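Local coordinates for protein chlamydomonas reinhardtii THB1 (Chlamydomonas reinhardtii, PDB 6CII) that binds a heme group whose iron here carries cyanide, and probably binds oxygen, as a monomeric truncated hemoglobin of group I, at residues A[8-13]-A[112-117]; A[35-40]-A[91-96]; A[70-75]-A[123-128]. All coordinates share one frame; numbering follows the deposited sequence.

Contact 1: residues A[8-13]-A[112-117]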
loop_
_atom_site.group_PDB
_atom_site.type_symbol
_atom_site.label_atom_id
_atom_site.label_comp_id
_atom_site.label_asym_id
_atom_site.label_seq_id
_atom_site.Cartn_x
_atom_site.Cartn_y
_atom_site.Cartn_z
ATOM N N ASP A 8 -20.493 0.269 -3.683
ATOM C CA ASP A 8 -20.379 1.563 -3.042
ATOM C C ASP A 8 -19.105 1.715 -2.225
ATOM O O ASP A 8 -18.818 2.820 -1.762
ATOM C CB ASP A 8 -21.636 1.833 -2.212
ATOM C CG ASP A 8 -22.876 2.035 -3.102
ATOM O OD1 ASP A 8 -22.743 2.002 -4.358
ATOM O OD2 ASP A 8 -23.969 2.222 -2.551
ATOM N N SER A 9 -18.296 0.661 -2.104
ATOM C CA SER A 9 -17.021 0.794 -1.420
ATOM C C SER A 9 -16.066 1.632 -2.243
ATOM O O SER A 9 -16.217 1.801 -3.460
ATOM C CB SER A 9 -16.370 -0.571 -1.186
ATOM O OG SER A 9 -16.052 -1.181 -2.431
ATOM N N LEU A 10 -15.056 2.162 -1.552
ATOM C CA LEU A 10 -13.998 2.900 -2.235
ATOM C C LEU A 10 -13.341 2.024 -3.282
ATOM O O LEU A 10 -13.131 2.443 -4.417
ATOM C CB LEU A 10 -12.968 3.379 -1.223
ATOM C CG LEU A 10 -11.689 3.957 -1.833
ATOM C CD1 LEU A 10 -11.995 5.249 -2.608
ATOM C CD2 LEU A 10 -10.623 4.189 -0.744
ATOM N N TYR A 11 -13.019 0.789 -2.899
ATOM C CA TYR A 11 -12.486 -0.204 -3.824
ATOM C C TYR A 11 -13.304 -0.300 -5.100
ATOM O O TYR A 11 -12.764 -0.186 -6.199
ATOM C CB TYR A 11 -12.472 -1.545 -3.111
ATOM C CG TYR A 11 -12.013 -2.725 -3.928
ATOM C CD1 TYR A 11 -12.947 -3.636 -4.446
ATOM C CD2 TYR A 11 -10.665 -2.970 -4.128
ATOM C CE1 TYR A 11 -12.520 -4.755 -5.153
ATOM C CE2 TYR A 11 -10.226 -4.092 -4.833
ATOM C CZ TYR A 11 -11.167 -4.969 -5.345
ATOM O OH TYR A 11 -10.773 -6.109 -6.013
ATOM N N SER A 12 -14.620 -0.527 -4.975
ATOM C CA SER A 12 -15.435 -0.654 -6.175
ATOM C C SER A 12 -15.464 0.642 -6.967
ATOM O O SER A 12 -15.374 0.618 -8.206
ATOM C CB SER A 12 -16.845 -1.102 -5.806
ATOM O OG SER A 12 -16.743 -2.377 -5.222
ATOM N N ARG A 13 -15.569 1.781 -6.275
ATOM C CA ARG A 13 -15.697 3.068 -6.956
ATOM C C ARG A 13 -14.429 3.442 -7.705
ATOM O O ARG A 13 -14.487 4.132 -8.730
ATOM C CB ARG A 13 -16.072 4.133 -5.940
ATOM C CG ARG A 13 -17.528 3.976 -5.422
ATOM C CD ARG A 13 -17.937 5.025 -4.375
ATOM N NE ARG A 13 -17.338 4.800 -3.061
ATOM C CZ ARG A 13 -16.461 5.631 -2.495
ATOM N NH1 ARG A 13 -16.116 6.742 -3.124
ATOM N NH2 ARG A 13 -15.952 5.377 -1.301
ATOM N N ALA A 112 -8.016 11.020 -2.339
ATOM C CA ALA A 112 -7.877 11.533 -0.983
ATOM C C ALA A 112 -8.352 10.514 0.029
ATOM O O ALA A 112 -7.722 10.325 1.077
ATOM C CB ALA A 112 -8.672 12.834 -0.820
ATOM N N GLU A 113 -9.473 9.849 -0.262
ATOM C CA GLU A 113 -9.975 8.831 0.651
ATOM C C GLU A 113 -8.959 7.706 0.802
ATOM O O GLU A 113 -8.645 7.272 1.918
ATOM C CB GLU A 113 -11.306 8.277 0.148
ATOM C CG GLU A 113 -11.898 7.326 1.183
ATOM C CD GLU A 113 -13.321 6.887 0.876
ATOM O OE1 GLU A 113 -13.909 7.387 -0.102
ATOM O OE2 GLU A 113 -13.836 6.040 1.638
ATOM N N ALA A 114 -8.461 7.201 -0.331
ATOM C CA ALA A 114 -7.497 6.108 -0.294
ATOM C C ALA A 114 -6.270 6.512 0.498
ATOM O O ALA A 114 -5.766 5.744 1.332
ATOM C CB ALA A 114 -7.120 5.704 -1.728
ATOM N N MET A 115 -5.793 7.731 0.284
ATOM C CA MET A 115 -4.553 8.104 0.943
ATOM C C MET A 115 -4.777 8.366 2.422
ATOM O O MET A 115 -3.863 8.162 3.227
ATOM C CB MET A 115 -3.933 9.315 0.245
ATOM C CG MET A 115 -3.423 9.023 -1.159
ATOM S SD MET A 115 -2.373 7.554 -1.356
ATOM C CE MET A 115 -1.128 7.889 -0.089
ATOM N N ALA A 116 -5.983 8.786 2.814
ATOM C CA ALA A 116 -6.257 8.903 4.246
ATOM C C ALA A 116 -6.305 7.538 4.910
ATOM O O ALA A 116 -5.884 7.385 6.064
ATOM C CB ALA A 116 -7.566 9.647 4.460
ATOM N N ILE A 117 -6.845 6.546 4.208
ATOM C CA ILE A 117 -6.835 5.180 4.717
ATOM C C ILE A 117 -5.402 4.671 4.856
ATOM O O ILE A 117 -5.040 4.068 5.876
ATOM C CB ILE A 117 -7.682 4.268 3.811
ATOM C CG1 ILE A 117 -9.154 4.627 3.908
ATOM C CG2 ILE A 117 -7.454 2.804 4.188
ATOM C CD1 ILE A 117 -9.999 3.974 2.850
#

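Contact 2: residues A[35-40]-A[91-96]. With HEM (protoporphyrin IX containing Fe), chain B.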
loop_
_atom_site.group_PDB
_atom_site.type_symbol
_atom_site.label_atom_id
_atom_site.label_comp_id
_atom_site.label_asym_id
_atom_site.label_seq_id
_atom_site.Cartn_x
_atom_site.Cartn_y
_atom_site.Cartn_z
ATOM N N PRO A 35 16.259 4.755 -4.883
ATOM C CA PRO A 35 17.422 4.316 -4.104
ATOM C C PRO A 35 17.208 4.355 -2.610
ATOM O O PRO A 35 17.954 3.682 -1.891
ATOM C CB PRO A 35 18.515 5.309 -4.522
ATOM C CG PRO A 35 18.094 5.800 -5.845
ATOM C CD PRO A 35 16.601 5.843 -5.821
ATOM N N GLN A 36 16.235 5.127 -2.119
ATOM C CA GLN A 36 15.996 5.208 -0.683
ATOM C C GLN A 36 15.164 4.049 -0.165
ATOM O O GLN A 36 15.181 3.778 1.043
ATOM C CB GLN A 36 15.291 6.517 -0.333
ATOM C CG GLN A 36 16.158 7.738 -0.506
ATOM C CD GLN A 36 15.419 8.989 -0.105
ATOM O OE1 GLN A 36 15.278 9.289 1.082
ATOM N NE2 GLN A 36 14.902 9.709 -1.096
ATOM N N LEU A 37 14.456 3.356 -1.045
ATOM C CA LEU A 37 13.555 2.293 -0.635
ATOM C C LEU A 37 13.932 0.939 -1.179
ATOM O O LEU A 37 13.635 -0.065 -0.529
ATOM C CB LEU A 37 12.124 2.610 -1.107
ATOM C CG LEU A 37 11.551 3.889 -0.519
ATOM C CD1 LEU A 37 10.188 4.133 -1.168
ATOM C CD2 LEU A 37 11.379 3.734 0.983
ATOM N N ALA A 38 14.519 0.891 -2.380
ATOM C CA ALA A 38 14.881 -0.375 -3.014
ATOM C C ALA A 38 15.651 -1.323 -2.103
ATOM O O ALA A 38 15.391 -2.539 -2.169
ATOM C CB ALA A 38 15.676 -0.096 -4.303
ATOM N N PRO A 39 16.587 -0.875 -1.259
ATOM C CA PRO A 39 17.345 -1.848 -0.458
ATOM C C PRO A 39 16.487 -2.683 0.474
ATOM O O PRO A 39 16.860 -3.831 0.765
ATOM C CB PRO A 39 18.325 -0.967 0.319
ATOM C CG PRO A 39 18.565 0.188 -0.636
ATOM C CD PRO A 39 17.214 0.463 -1.215
ATOM N N PHE A 40 15.335 -2.157 0.919
ATOM C CA PHE A 40 14.440 -2.942 1.763
ATOM C C PHE A 40 13.826 -4.112 1.010
ATOM O O PHE A 40 13.462 -5.117 1.634
ATOM C CB PHE A 40 13.336 -2.054 2.332
ATOM C CG PHE A 40 13.817 -1.094 3.379
ATOM C CD1 PHE A 40 14.102 0.221 3.063
ATOM C CD2 PHE A 40 14.022 -1.522 4.673
ATOM C CE1 PHE A 40 14.564 1.090 4.024
ATOM C CE2 PHE A 40 14.485 -0.643 5.638
ATOM C CZ PHE A 40 14.758 0.658 5.305
ATOM N N ASP A 91 6.566 8.038 4.625
ATOM C CA ASP A 91 6.129 9.155 3.794
ATOM C C ASP A 91 6.526 8.952 2.344
ATOM O O ASP A 91 5.744 9.260 1.437
ATOM C CB ASP A 91 6.715 10.478 4.292
ATOM C CG ASP A 91 6.105 10.944 5.591
ATOM O OD1 ASP A 91 4.972 10.549 5.937
ATOM O OD2 ASP A 91 6.787 11.726 6.283
ATOM N N LEU A 92 7.727 8.420 2.103
ATOM C CA LEU A 92 8.142 8.173 0.729
ATOM C C LEU A 92 7.233 7.152 0.067
ATOM O O LEU A 92 6.902 7.275 -1.129
ATOM C CB LEU A 92 9.591 7.689 0.694
ATOM C CG LEU A 92 10.712 8.638 1.149
ATOM C CD1 LEU A 92 12.033 7.878 0.952
ATOM C CD2 LEU A 92 10.719 9.956 0.358
ATOM N N VAL A 93 6.869 6.103 0.815
ATOM C CA VAL A 93 6.022 5.045 0.263
ATOM C C VAL A 93 4.638 5.581 -0.040
ATOM O O VAL A 93 4.071 5.313 -1.101
ATOM C CB VAL A 93 5.975 3.857 1.236
ATOM C CG1 VAL A 93 4.849 2.926 0.830
ATOM C CG2 VAL A 93 7.273 3.122 1.150
ATOM N N ALA A 94 4.092 6.378 0.876
ATOM C CA ALA A 94 2.779 6.971 0.667
ATOM C C ALA A 94 2.773 7.872 -0.552
ATOM O O ALA A 94 1.816 7.856 -1.340
ATOM C CB ALA A 94 2.367 7.755 1.916
ATOM N N ALA A 95 3.851 8.643 -0.745
ATOM C CA ALA A 95 3.924 9.550 -1.880
ATOM C C ALA A 95 4.020 8.788 -3.196
ATOM O O ALA A 95 3.452 9.214 -4.207
ATOM C CB ALA A 95 5.120 10.489 -1.713
ATOM N N HIS A 96 4.717 7.650 -3.205
ATOM C CA HIS A 96 4.694 6.823 -4.401
ATOM C C HIS A 96 3.288 6.355 -4.716
ATOM O O HIS A 96 2.909 6.280 -5.886
ATOM C CB HIS A 96 5.598 5.609 -4.247
ATOM C CG HIS A 96 7.037 5.910 -4.464
ATOM N ND1 HIS A 96 7.522 6.402 -5.659
ATOM C CD2 HIS A 96 8.107 5.754 -3.652
ATOM C CE1 HIS A 96 8.831 6.549 -5.566
ATOM N NE2 HIS A 96 9.210 6.161 -4.359
HETATM C CHA HEM B . 5.566 -6.217 3.947
HETATM C CHB HEM B . 1.860 -3.026 3.782
HETATM C CHC HEM B . 5.066 0.649 4.521
HETATM C CHD HEM B . 8.770 -2.520 3.686
HETATM C C1A HEM B . 4.319 -5.642 3.875
HETATM C C2A HEM B . 3.093 -6.382 3.695
HETATM C C3A HEM B . 2.089 -5.509 3.640
HETATM C C4A HEM B . 2.608 -4.180 3.768
HETATM C CMA HEM B . 0.580 -5.783 3.456
HETATM C CAA HEM B . 3.043 -7.925 3.612
HETATM C CBA HEM B . 2.979 -8.458 5.051
HETATM C CGA HEM B . 2.718 -9.936 5.036
HETATM O O1A HEM B . 1.522 -10.314 5.022
HETATM O O2A HEM B . 3.700 -10.721 5.016
HETATM C C1B HEM B . 2.441 -1.779 3.945
HETATM C C2B HEM B . 1.711 -0.544 3.894
HETATM C C3B HEM B . 2.557 0.469 4.086
HETATM C C4B HEM B . 3.894 -0.071 4.271
HETATM C CMB HEM B . 0.189 -0.450 3.663
HETATM C CAB HEM B . 2.104 1.941 4.102
HETATM C CBB HEM B . 2.922 2.944 3.805
HETATM C C1C HEM B . 6.318 0.081 4.350
HETATM C C2C HEM B . 7.587 0.780 4.440
HETATM C C3C HEM B . 8.584 -0.101 4.221
HETATM C C4C HEM B . 8.003 -1.394 3.948
HETATM C CMC HEM B . 7.685 2.286 4.786
HETATM C CAC HEM B . 10.122 0.123 4.188
HETATM C CBC HEM B . 10.584 1.170 3.523
HETATM C C1D HEM B . 8.159 -3.769 3.646
HETATM C C2D HEM B . 8.888 -4.974 3.385
HETATM C C3D HEM B . 8.031 -6.016 3.454
HETATM C C4D HEM B . 6.728 -5.500 3.774
HETATM C CMD HEM B . 10.399 -5.022 3.062
HETATM C CAD HEM B . 8.393 -7.496 3.231
HETATM C CBD HEM B . 9.084 -8.041 4.481
HETATM C CGD HEM B . 9.470 -9.487 4.252
HETATM O O1D HEM B . 10.649 -9.839 4.506
HETATM O O2D HEM B . 8.595 -10.284 3.825
HETATM N NA HEM B . 3.968 -4.302 3.922
HETATM N NB HEM B . 3.787 -1.453 4.165
HETATM N NC HEM B . 6.614 -1.264 4.082
HETATM N ND HEM B . 6.827 -4.121 3.876
HETATM FE FE HEM B . 5.289 -2.818 4.012
#

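Contact 3: residues A[70-75]-A[123-128]. With HEM (protoporphyrin IX containing Fe), chain B.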
loop_
_atom_site.group_PDB
_atom_site.type_symbol
_atom_site.label_atom_id
_atom_site.label_comp_id
_atom_site.label_asym_id
_atom_site.label_seq_id
_atom_site.Cartn_x
_atom_site.Cartn_y
_atom_site.Cartn_z
ATOM N N ARG A 70 -0.911 -11.256 7.498
ATOM C CA ARG A 70 -0.289 -11.044 8.793
ATOM C C ARG A 70 -0.517 -9.611 9.266
ATOM O O ARG A 70 -0.541 -8.674 8.460
ATOM C CB ARG A 70 1.198 -11.357 8.667
ATOM C CG ARG A 70 2.033 -11.153 9.892
ATOM C CD ARG A 70 3.415 -11.665 9.577
ATOM N NE ARG A 70 4.326 -11.517 10.695
ATOM C CZ ARG A 70 5.641 -11.504 10.558
ATOM N NH1 ARG A 70 6.185 -11.630 9.349
ATOM N NH2 ARG A 70 6.410 -11.375 11.619
ATOM N N ASP A 71 -0.735 -9.453 10.574
ATOM C CA ASP A 71 -0.809 -8.150 11.227
ATOM C C ASP A 71 0.267 -7.192 10.699
ATOM O O ASP A 71 1.431 -7.578 10.561
ATOM C CB ASP A 71 -0.634 -8.378 12.736
ATOM C CG ASP A 71 -0.644 -7.107 13.528
ATOM O OD1 ASP A 71 -1.755 -6.640 13.868
ATOM O OD2 ASP A 71 0.453 -6.585 13.841
ATOM N N LEU A 72 -0.121 -5.935 10.417
ATOM C CA LEU A 72 0.821 -4.967 9.834
ATOM C C LEU A 72 1.975 -4.643 10.778
ATOM O O LEU A 72 3.130 -4.523 10.346
ATOM C CB LEU A 72 0.110 -3.662 9.463
ATOM C CG LEU A 72 -0.528 -3.462 8.097
ATOM C CD1 LEU A 72 -0.727 -1.970 7.889
ATOM C CD2 LEU A 72 0.318 -4.054 6.987
ATOM N N GLY A 73 1.676 -4.430 12.059
ATOM C CA GLY A 73 2.732 -4.180 13.018
ATOM C C GLY A 73 3.729 -5.313 13.069
ATOM O O GLY A 73 4.948 -5.100 13.029
ATOM N N ALA A 74 3.227 -6.543 13.168
ATOM C CA ALA A 74 4.121 -7.682 13.278
ATOM C C ALA A 74 4.970 -7.820 12.024
ATOM O O ALA A 74 6.167 -8.127 12.100
ATOM C CB ALA A 74 3.312 -8.958 13.517
ATOM N N SER A 75 4.360 -7.561 10.858
ATOM C CA SER A 75 5.053 -7.729 9.590
ATOM C C SER A 75 6.203 -6.748 9.415
ATOM O O SER A 75 7.134 -7.035 8.656
ATOM C CB SER A 75 4.065 -7.559 8.434
ATOM O OG SER A 75 3.022 -8.519 8.504
ATOM N N PRO A 123 -0.018 4.209 12.514
ATOM C CA PRO A 123 0.132 3.704 13.893
ATOM C C PRO A 123 0.160 2.200 13.951
ATOM O O PRO A 123 0.851 1.633 14.805
ATOM C CB PRO A 123 -1.105 4.251 14.624
ATOM C CG PRO A 123 -1.722 5.231 13.716
ATOM C CD PRO A 123 -1.265 4.976 12.341
ATOM N N LEU A 124 -0.597 1.536 13.074
ATOM C CA LEU A 124 -0.570 0.081 13.028
ATOM C C LEU A 124 0.820 -0.409 12.686
ATOM O O LEU A 124 1.349 -1.315 13.337
ATOM C CB LEU A 124 -1.579 -0.439 12.005
ATOM C CG LEU A 124 -3.013 -0.008 12.363
ATOM C CD1 LEU A 124 -4.043 -0.581 11.399
ATOM C CD2 LEU A 124 -3.342 -0.381 13.813
ATOM N N ILE A 125 1.434 0.193 11.669
ATOM C CA ILE A 125 2.733 -0.286 11.201
ATOM C C ILE A 125 3.809 -0.063 12.259
ATOM O O ILE A 125 4.640 -0.947 12.505
ATOM C CB ILE A 125 3.101 0.388 9.867
ATOM C CG1 ILE A 125 2.361 -0.264 8.696
ATOM C CG2 ILE A 125 4.599 0.333 9.645
ATOM C CD1 ILE A 125 2.320 0.619 7.487
ATOM N N PHE A 126 3.824 1.105 12.906
ATOM C CA PHE A 126 4.900 1.443 13.835
ATOM C C PHE A 126 4.564 1.104 15.274
ATOM O O PHE A 126 5.335 1.454 16.177
ATOM C CB PHE A 126 5.270 2.933 13.723
ATOM C CG PHE A 126 5.968 3.274 12.431
ATOM C CD1 PHE A 126 5.258 3.788 11.359
ATOM C CD2 PHE A 126 7.314 2.983 12.259
ATOM C CE1 PHE A 126 5.891 4.074 10.171
ATOM C CE2 PHE A 126 7.960 3.284 11.058
ATOM C CZ PHE A 126 7.241 3.813 10.016
ATOM N N GLY A 127 3.441 0.428 15.509
ATOM C CA GLY A 127 3.074 0.063 16.866
ATOM C C GLY A 127 2.955 1.246 17.794
ATOM O O GLY A 127 3.257 1.127 18.988
ATOM N N THR A 128 2.527 2.389 17.275
ATOM C CA THR A 128 2.352 3.581 18.089
ATOM C C THR A 128 1.039 3.528 18.874
ATOM O O THR A 128 0.368 2.496 18.920
ATOM C CB THR A 128 2.384 4.859 17.221
ATOM O OG1 THR A 128 3.660 4.967 16.573
ATOM C CG2 THR A 128 2.140 6.100 18.071
HETATM C CHA HEM B . 5.566 -6.217 3.947
HETATM C CHB HEM B . 1.860 -3.026 3.782
HETATM C CHC HEM B . 5.066 0.649 4.521
HETATM C CHD HEM B . 8.770 -2.520 3.686
HETATM C C1A HEM B . 4.319 -5.642 3.875
HETATM C C2A HEM B . 3.093 -6.382 3.695
HETATM C C3A HEM B . 2.089 -5.509 3.640
HETATM C C4A HEM B . 2.608 -4.180 3.768
HETATM C CMA HEM B . 0.580 -5.783 3.456
HETATM C CAA HEM B . 3.043 -7.925 3.612
HETATM C CBA HEM B . 2.979 -8.458 5.051
HETATM C CGA HEM B . 2.718 -9.936 5.036
HETATM O O1A HEM B . 1.522 -10.314 5.022
HETATM O O2A HEM B . 3.700 -10.721 5.016
HETATM C C1B HEM B . 2.441 -1.779 3.945
HETATM C C2B HEM B . 1.711 -0.544 3.894
HETATM C C3B HEM B . 2.557 0.469 4.086
HETATM C C4B HEM B . 3.894 -0.071 4.271
HETATM C CMB HEM B . 0.189 -0.450 3.663
HETATM C CAB HEM B . 2.104 1.941 4.102
HETATM C CBB HEM B . 2.922 2.944 3.805
HETATM C C1C HEM B . 6.318 0.081 4.350
HETATM C C2C HEM B . 7.587 0.780 4.440
HETATM C C3C HEM B . 8.584 -0.101 4.221
HETATM C C4C HEM B . 8.003 -1.394 3.948
HETATM C CMC HEM B . 7.685 2.286 4.786
HETATM C CAC HEM B . 10.122 0.123 4.188
HETATM C CBC HEM B . 10.584 1.170 3.523
HETATM C C1D HEM B . 8.159 -3.769 3.646
HETATM C C2D HEM B . 8.888 -4.974 3.385
HETATM C C3D HEM B . 8.031 -6.016 3.454
HETATM C C4D HEM B . 6.728 -5.500 3.774
HETATM C CMD HEM B . 10.399 -5.022 3.062
HETATM C CAD HEM B . 8.393 -7.496 3.231
HETATM C CBD HEM B . 9.084 -8.041 4.481
HETATM C CGD HEM B . 9.470 -9.487 4.252
HETATM O O1D HEM B . 10.649 -9.839 4.506
HETATM O O2D HEM B . 8.595 -10.284 3.825
HETATM N NA HEM B . 3.968 -4.302 3.922
HETATM N NB HEM B . 3.787 -1.453 4.165
HETATM N NC HEM B . 6.614 -1.264 4.082
HETATM N ND HEM B . 6.827 -4.121 3.876
HETATM FE FE HEM B . 5.289 -2.818 4.012
HETATM O O HOH W 1 5.884 -2.699 13.991
#

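Contact 1: residues A[8-13]-A[112-117]
Leu-10 and Glu-113 reach toward each other tip to tip, and the leucine carries most of the apolar contact between the short helix 10-13 and helix 108-126. Its CB already lies 4.0 Å from Glu-113 OE2. CG stands anti to the backbone N (chi1 170°), which sends the branch across to the other helix. There the two methyls divide the work. CD1 lies beside the carboxylate of Glu-113, 3.8 Å from OE1. CD2 packs on the helix itself, 3.7 Å from Ala-114 CA, and meets Ile-117 CD1 methyl to methyl at the same distance. A small alanine suits position 114, because it lets a leucine methyl come right up to the helix backbone, and Phe-61 and Leu-110 also cover this leucine.

On the solvent side of this apolar patch, Arg-13 NH2 gives Glu-113 OE1 a salt-bridging hydrogen bond of 3.1 Å. The bond is almost straight at 178°; the oxygen lies in the guanidinium plane and is met on its syn side, with NH2 28° out of the carboxylate plane. The same guanidinium is held from its other end, where NE donates to Asp-8 O at 2.8 Å from above the carbonyl plane, so two bonds fix its rotation. An alanine in place of Glu-113, lacking the carboxylate and CG that pack on the Leu-10 methyls, would probably leave the Arg-13 charge without this mate and those methyls less covered. Ser-9 suits the N-cap because its short hydroxyl can turn back to accept from Ser-12 N, 3.0 Å from OG, and so start the helix.

The contact packs the N-terminal turn 10-13 on the last helix, 108-126, of the truncated (2-on-2) globin fold, away from the ligand-binding residues.

Contact 2: residues A[35-40]-A[91-96]
Leu-37 and Val-93 bring together the turn entering helix 38-41 and helix 87-103, and the contact between them is apolar. Leu-37 CD1 packs 3.9 Å from Val-93 CG2 and 4.1 Å from Leu-92 CB. A branched leucine suits this buried place because its second methyl can serve another partner: CD2 lies 3.7 Å from the heme vinyl carbon CBC. Val-93 is likewise shared, its CG1 being anti to the backbone N (chi1 166°) and 3.5 Å from CBB of another vinyl.

Aromatic contacts add to this. Leu-37 CD1 meets the edge of the His-96 imidazole, 3.6 Å from CD2, the two side chains reaching tip to tip. One face of the Phe-40 ring covers the vinyl carbon CBC, which sits 3.7 Å above the ring plane and offset toward the rim.

Of the polar side chains, Gln-36 lies at the exposed side and crosses Leu-92 at about a right angle, with OE1 3.5 Å from CD1, a van der Waals contact. His-96, also packed on Phe-27 and Ile-31, has NE2 hydrogen-bonded to Asp-34 and ND1 to Arg-30, so both ring nitrogens are satisfied and the imidazole is kept from turning.

With no hydrogen bond joining the two segments, shape and exclusion of water hold this wall of the heme pocket, an environment suited to hydrophobic vinyl groups.

Contact 3: residues A[70-75]-A[123-128]
Leu-72 and Ile-125 cross over one face of the heme, above the pyrrole B side, with Leu-72 CD1 3.6 Å from Ile-125 CG1. Each then sends another carbon to the porphyrin: Ile-125 CD1 comes within 3.4 Å of heme C3B, and Leu-72 CD2 lies 3.7 Å from the methine carbon CHB. In the isoleucine, chi1 (-79°) puts CG1 against Leu-72, and the extended chi2 (161°) carries CD1 on to the ring. Branched aliphatic residues suit this spot, since each can touch a neighbour and the flat ring at once.

Beside them the backbones come very close. Gly-73 CA lies 3.2 Å from Leu-124 O, and a side chain there would run into that carbonyl, which explains a glycine at this point in the helix. A water bridges the two segments, donating to Gly-73 O and to Ile-125 O, so the approach gains a polar link although no direct hydrogen bond crosses it.

Further out, Asp-71 fixes the start of helix 72-82. Its OD2 takes the N-cap bond from Ala-74 N through the anti lone pair, while its backbone O accepts from both Ser-75 N and Ser-75 OG, the latter at 2.8 Å. That bond holds the hydroxyl as OG packs 3.5 Å from CBA of a heme propionate. Leu-72 O in turn is hydrogen-bonded to ND1 of His-76, the axial ligand. On the other side Gly-127, with positive phi, forms a Schellman motif, one of whose bonds is weak.

The chemistry is thus mainly apolar at the ring, with polar bonds behind it; the carbonyl of Leu-72 probably orients the proximal imidazole and may increase its electron donation to the iron.

In the fold
The three contacts all lie within one globin domain, and none shares a segment with another. Contacts 1 and 3 use helix 108-126, at points about 21 Å apart between centres, and contact 2 uses the preceding helix 87-103. Contacts 1 and 2 lie about 22 Å apart between centres, on opposite sides of the chain's centre, but touch where Met-115 packs on Ala-94. Along the chain, 35-40 and 91-96 both fall between the partners of contact 1, whereas contact 3 alternates with each of the others. Contacts 2 and 3, about 17 Å between centres, both reach the heme; helix 108-126 thus runs from the N-terminal turn to the heme, while helix 87-103 lines another part of the pocket.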